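Local coordinates for protein ribokinase (Thermotoga maritima, PDB 1VM7) that probably phosphorylates D-ribose at O-5 with ATP and magnesium, giving ribose 5-phosphate, as a homodimer of the PfkB carbohydrate kinase family, at residues I150-E153 with T154-E157; N177-I180 with F181-D185. All coordinates share one frame; numbering follows the deposited sequence.

Interaction 1. Residues I150-E153 with T154-E157; sequences IPFE and TTLE
Phe152 and Leu156 meet one turn apart along the start of helix 152-161. With the phenylalanine CG anti to the backbone N (chi1 -176°), the far end of the ring comes up beside Leu156, although CB itself starts away from it. There CE2 comes 3.8 Å from Leu156 CB, and the leucine CD2 is equally near to CE2. The CB of Leu156 stands 4.3 Å from the ring centroid, off-centre, in a CH-pi contact. With an alanine here the ring is gone, and Leu156 CB and CD2 would probably lose their aromatic partner, with a gap opened beside Asn177 and Ile180, which also touch the ring.

Pro151 is the N-cap residue. Its carbonyl O takes the N-H of Thr154 at 3.0 Å, from above the carbonyl plane, and weakly that of Thr155. The helix belongs to the beta-alpha-beta unit of strand 143-146, helix 152-161 and strand 165-168, in the Rossmann-like core of the PfkB kinases. The Leu156 N to Phe152 O bond is short, 2.6 Å, and nearly straight.

On another side of the turn, Ile150 CG1 packs 3.4 Å from Thr155 OG1, and Ile150 CD1 reaches Thr154 CG2. A water bridges Ile150 O and Thr155 OG1. Thr154 OG1 bonds to Leu128 O. Ile150 follows Glu149, a predicted substrate-binding residue. Glu157 OE2 forms a salt bridge with Arg161.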
loop_
_atom_site.group_PDB
_atom_site.type_symbol
_atom_site.label_atom_id
_atom_site.label_comp_id
_atom_site.label_asym_id
_atom_site.label_seq_id
_atom_site.Cartn_x
_atom_site.Cartn_y
_atom_site.Cartn_z
ATOM N N ILE A 150 -8.874 -9.743 15.250
ATOM C CA ILE A 150 -8.472 -11.082 14.881
ATOM C C ILE A 150 -9.772 -11.872 14.842
ATOM O O ILE A 150 -10.850 -11.336 15.174
ATOM C CB ILE A 150 -7.423 -11.665 15.882
ATOM C CG1 ILE A 150 -7.977 -11.704 17.309
ATOM C CG2 ILE A 150 -6.176 -10.826 15.828
ATOM C CD1 ILE A 150 -7.080 -12.386 18.295
ATOM N N PRO A 151 -9.710 -13.125 14.397
ATOM C CA PRO A 151 -10.957 -13.876 14.312
ATOM C C PRO A 151 -11.649 -13.919 15.660
ATOM O O PRO A 151 -10.989 -14.161 16.675
ATOM C CB PRO A 151 -10.469 -15.278 13.907
ATOM C CG PRO A 151 -9.243 -15.031 13.168
ATOM C CD PRO A 151 -8.573 -13.954 13.942
ATOM N N PHE A 152 -12.947 -13.636 15.681
ATOM C CA PHE A 152 -13.626 -13.477 16.944
ATOM C C PHE A 152 -13.526 -14.761 17.768
ATOM O O PHE A 152 -13.384 -14.732 18.985
ATOM C CB PHE A 152 -15.089 -13.110 16.740
ATOM C CG PHE A 152 -15.776 -12.845 18.019
ATOM C CD1 PHE A 152 -15.419 -11.729 18.768
ATOM C CD2 PHE A 152 -16.685 -13.759 18.537
ATOM C CE1 PHE A 152 -16.017 -11.476 19.981
ATOM C CE2 PHE A 152 -17.290 -13.519 19.764
ATOM C CZ PHE A 152 -16.955 -12.376 20.488
ATOM N N GLU A 153 -13.581 -15.895 17.093
ATOM C CA GLU A 153 -13.532 -17.184 17.781
ATOM C C GLU A 153 -12.313 -17.323 18.672
ATOM O O GLU A 153 -12.343 -18.049 19.678
ATOM C CB GLU A 153 -13.510 -18.364 16.798
ATOM C CG GLU A 153 -12.222 -18.423 15.941
ATOM C CD GLU A 153 -11.832 -19.831 15.548
ATOM O OE1 GLU A 153 -12.747 -20.635 15.300
ATOM O OE2 GLU A 153 -10.606 -20.121 15.491
ATOM N N THR A 154 -11.225 -16.667 18.272
ATOM C CA THR A 154 -9.996 -16.735 19.035
ATOM C C THR A 154 -10.122 -15.835 20.237
ATOM O O THR A 154 -9.866 -16.247 21.362
ATOM C CB THR A 154 -8.778 -16.338 18.198
ATOM O OG1 THR A 154 -8.598 -17.302 17.170
ATOM C CG2 THR A 154 -7.501 -16.307 19.057
ATOM N N THR A 155 -10.534 -14.601 19.989
ATOM C CA THR A 155 -10.804 -13.653 21.050
ATOM C C THR A 155 -11.753 -14.288 22.055
ATOM O O THR A 155 -11.481 -14.300 23.245
ATOM C CB THR A 155 -11.412 -12.358 20.468
ATOM O OG1 THR A 155 -10.436 -11.733 19.648
ATOM C CG2 THR A 155 -11.853 -11.375 21.564
ATOM N N LEU A 156 -12.854 -14.832 21.567
ATOM C CA LEU A 156 -13.840 -15.420 22.436
ATOM C C LEU A 156 -13.262 -16.580 23.273
ATOM O O LEU A 156 -13.488 -16.678 24.479
ATOM C CB LEU A 156 -15.023 -15.910 21.606
ATOM C CG LEU A 156 -16.103 -16.692 22.339
ATOM C CD1 LEU A 156 -16.631 -15.924 23.555
ATOM C CD2 LEU A 156 -17.219 -17.009 21.350
ATOM N N GLU A 157 -12.524 -17.461 22.615
ATOM C CA GLU A 157 -11.989 -18.624 23.288
ATOM C C GLU A 157 -11.018 -18.201 24.380
ATOM O O GLU A 157 -11.028 -18.788 25.449
ATOM C CB GLU A 157 -11.325 -19.579 22.286
ATOM C CG GLU A 157 -10.980 -20.954 22.849
ATOM C CD GLU A 157 -12.204 -21.779 23.213
ATOM O OE1 GLU A 157 -13.350 -21.250 23.220
ATOM O OE2 GLU A 157 -12.017 -22.977 23.498
HETATM O O HOH W 1 -11.587 -10.679 17.753
#

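Interaction 2. Residues N177-I180 with F181-D185; sequences NEEI and FQYLD
Gln182 reaches back along its own turn to the carbonyl of Glu179. Its CB leads to a CG placed between the backbone N and the carbonyl carbon (chi1 69°). This CG lies 3.5 Å from Glu179 O and also sits over the centre of one face of the Tyr183 ring. CD follows at 3.6 Å from Glu179 O. At the tip, NE2 donates to Glu179 O over 2.8 Å. The bond is nearly straight (170°), lies in the carbonyl plane and uses a lone pair. NE2 also passes 3.6 Å from Glu179 CG. The side-chain amide holds a main-chain carbonyl of its own chain, in a loop whose residues 178-180 have helical backbone angles. A water joins Glu178 O to Gln182 N, and Tyr183 N bonds to Ile180 O.

Ile180 carries apolar contacts. Its CG2 sits over the centre of one face of the Phe181 ring, 4.0 Å from the centroid, as a CH-pi contact. Ile180 CG1 meets Leu184 CD2 at 3.9 Å.

The Phe181 ring also meets Phe201 edge-to-face and Phe215 at an angle, on helices 191-202 and 208-217. Leu184 packs on Val166 and Phe168 of strand 165-168. Tyr183 touches Lys160 of helix 152-161. This loop, which leads into strand 186-187, thus touches three helices and a strand.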
loop_
_atom_site.group_PDB
_atom_site.type_symbol
_atom_site.label_atom_id
_atom_site.label_comp_id
_atom_site.label_asym_id
_atom_site.label_seq_id
_atom_site.Cartn_x
_atom_site.Cartn_y
_atom_site.Cartn_z
ATOM N N ASN A 177 -20.046 -11.578 19.119
ATOM C CA ASN A 177 -21.146 -12.436 19.594
ATOM C C ASN A 177 -21.345 -12.209 21.090
ATOM O O ASN A 177 -20.378 -12.011 21.846
ATOM C CB ASN A 177 -20.858 -13.934 19.300
ATOM C CG ASN A 177 -21.875 -14.914 19.960
ATOM O OD1 ASN A 177 -21.500 -15.757 20.775
ATOM N ND2 ASN A 177 -23.148 -14.803 19.597
ATOM N N GLU A 178 -22.612 -12.240 21.494
ATOM C CA GLU A 178 -23.046 -11.994 22.864
ATOM C C GLU A 178 -22.348 -12.854 23.913
ATOM O O GLU A 178 -22.271 -12.497 25.094
ATOM C CB GLU A 178 -24.556 -12.279 22.959
ATOM C CG GLU A 178 -25.203 -11.850 24.259
ATOM C CD GLU A 178 -26.706 -11.798 24.143
ATOM O OE1 GLU A 178 -27.298 -12.829 23.771
ATOM O OE2 GLU A 178 -27.300 -10.729 24.392
ATOM N N GLU A 179 -21.862 -14.012 23.489
ATOM C CA GLU A 179 -21.346 -14.997 24.423
ATOM C C GLU A 179 -20.146 -14.472 25.203
ATOM O O GLU A 179 -19.910 -14.906 26.333
ATOM C CB GLU A 179 -20.985 -16.301 23.696
ATOM C CG GLU A 179 -20.653 -17.481 24.606
ATOM C CD GLU A 179 -20.002 -18.662 23.861
ATOM O OE1 GLU A 179 -20.098 -18.747 22.605
ATOM O OE2 GLU A 179 -19.390 -19.516 24.546
ATOM N N ILE A 180 -19.391 -13.538 24.606
ATOM C CA ILE A 180 -18.139 -13.091 25.192
ATOM C C ILE A 180 -18.330 -12.317 26.493
ATOM O O ILE A 180 -17.489 -12.395 27.390
ATOM C CB ILE A 180 -17.290 -12.240 24.173
ATOM C CG1 ILE A 180 -15.845 -12.121 24.642
ATOM C CG2 ILE A 180 -17.908 -10.847 23.935
ATOM C CD1 ILE A 180 -14.918 -11.849 23.542
ATOM N N PHE A 181 -19.445 -11.612 26.612
ATOM C CA PHE A 181 -19.615 -10.585 27.646
ATOM C C PHE A 181 -19.557 -11.124 29.073
ATOM O O PHE A 181 -18.976 -10.495 29.946
ATOM C CB PHE A 181 -20.917 -9.813 27.387
ATOM C CG PHE A 181 -20.919 -9.069 26.079
ATOM C CD1 PHE A 181 -20.029 -8.026 25.867
ATOM C CD2 PHE A 181 -21.777 -9.421 25.050
ATOM C CE1 PHE A 181 -20.006 -7.333 24.666
ATOM C CE2 PHE A 181 -21.761 -8.729 23.853
ATOM C CZ PHE A 181 -20.855 -7.677 23.664
ATOM N N GLN A 182 -20.156 -12.290 29.291
ATOM C CA GLN A 182 -20.206 -12.922 30.618
ATOM C C GLN A 182 -18.807 -13.291 31.141
ATOM O O GLN A 182 -18.606 -13.426 32.352
ATOM C CB GLN A 182 -21.082 -14.189 30.581
ATOM C CG GLN A 182 -20.422 -15.306 29.777
ATOM C CD GLN A 182 -21.368 -16.374 29.331
ATOM O OE1 GLN A 182 -21.924 -17.083 30.155
ATOM N NE2 GLN A 182 -21.531 -16.526 28.014
ATOM N N TYR A 183 -17.854 -13.445 30.223
ATOM C CA TYR A 183 -16.465 -13.764 30.560
ATOM C C TYR A 183 -15.577 -12.545 30.814
ATOM O O TYR A 183 -14.418 -12.705 31.191
ATOM C CB TYR A 183 -15.847 -14.630 29.461
ATOM C CG TYR A 183 -16.605 -15.915 29.264
ATOM C CD1 TYR A 183 -16.673 -16.864 30.290
ATOM C CD2 TYR A 183 -17.269 -16.178 28.081
ATOM C CE1 TYR A 183 -17.385 -18.052 30.132
ATOM C CE2 TYR A 183 -17.978 -17.350 27.915
ATOM C CZ TYR A 183 -18.022 -18.296 28.940
ATOM O OH TYR A 183 -18.749 -19.462 28.776
ATOM N N LEU A 184 -16.126 -11.342 30.657
ATOM C CA LEU A 184 -15.339 -10.117 30.750
ATOM C C LEU A 184 -15.269 -9.551 32.151
ATOM O O LEU A 184 -16.274 -9.467 32.846
ATOM C CB LEU A 184 -15.959 -9.029 29.884
ATOM C CG LEU A 184 -16.113 -9.319 28.398
ATOM C CD1 LEU A 184 -16.435 -8.027 27.719
ATOM C CD2 LEU A 184 -14.857 -10.009 27.798
ATOM N N ASP A 185 -14.078 -9.114 32.532
ATOM C CA ASP A 185 -13.885 -8.314 33.738
ATOM C C ASP A 185 -13.995 -6.821 33.401
ATOM O O ASP A 185 -14.523 -6.038 34.170
ATOM C CB ASP A 185 -12.544 -8.686 34.396
ATOM C CG ASP A 185 -12.560 -10.114 34.942
ATOM O OD1 ASP A 185 -13.192 -10.331 35.986
ATOM O OD2 ASP A 185 -11.996 -11.027 34.312
HETATM O O HOH W 2 -22.137 -13.301 27.806
#

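Interactions 1 and 2 touch each other, with centres about 12 Å apart. Leu156 CD1 packs 3.6 Å from Ile180 CA, and Thr155 CG2 meets Ile180 CD1. Each mixes buried and more open residues. Interaction 1 is the loop end and first turn of helix 152-161 and has no exposed residue. Interaction 2 is a turn in the loop between strands 165-168 and 186-187. Its Ile180, Phe181 and Leu184 are buried, while Glu178 and Gln182 lie at the surface. Backbone bonds dominate the first. The second adds a side-chain amide on a main-chain carbonyl. Interaction 2 reaches strand 165-168 through Leu184; interaction 1 begins the helix that leads into that strand.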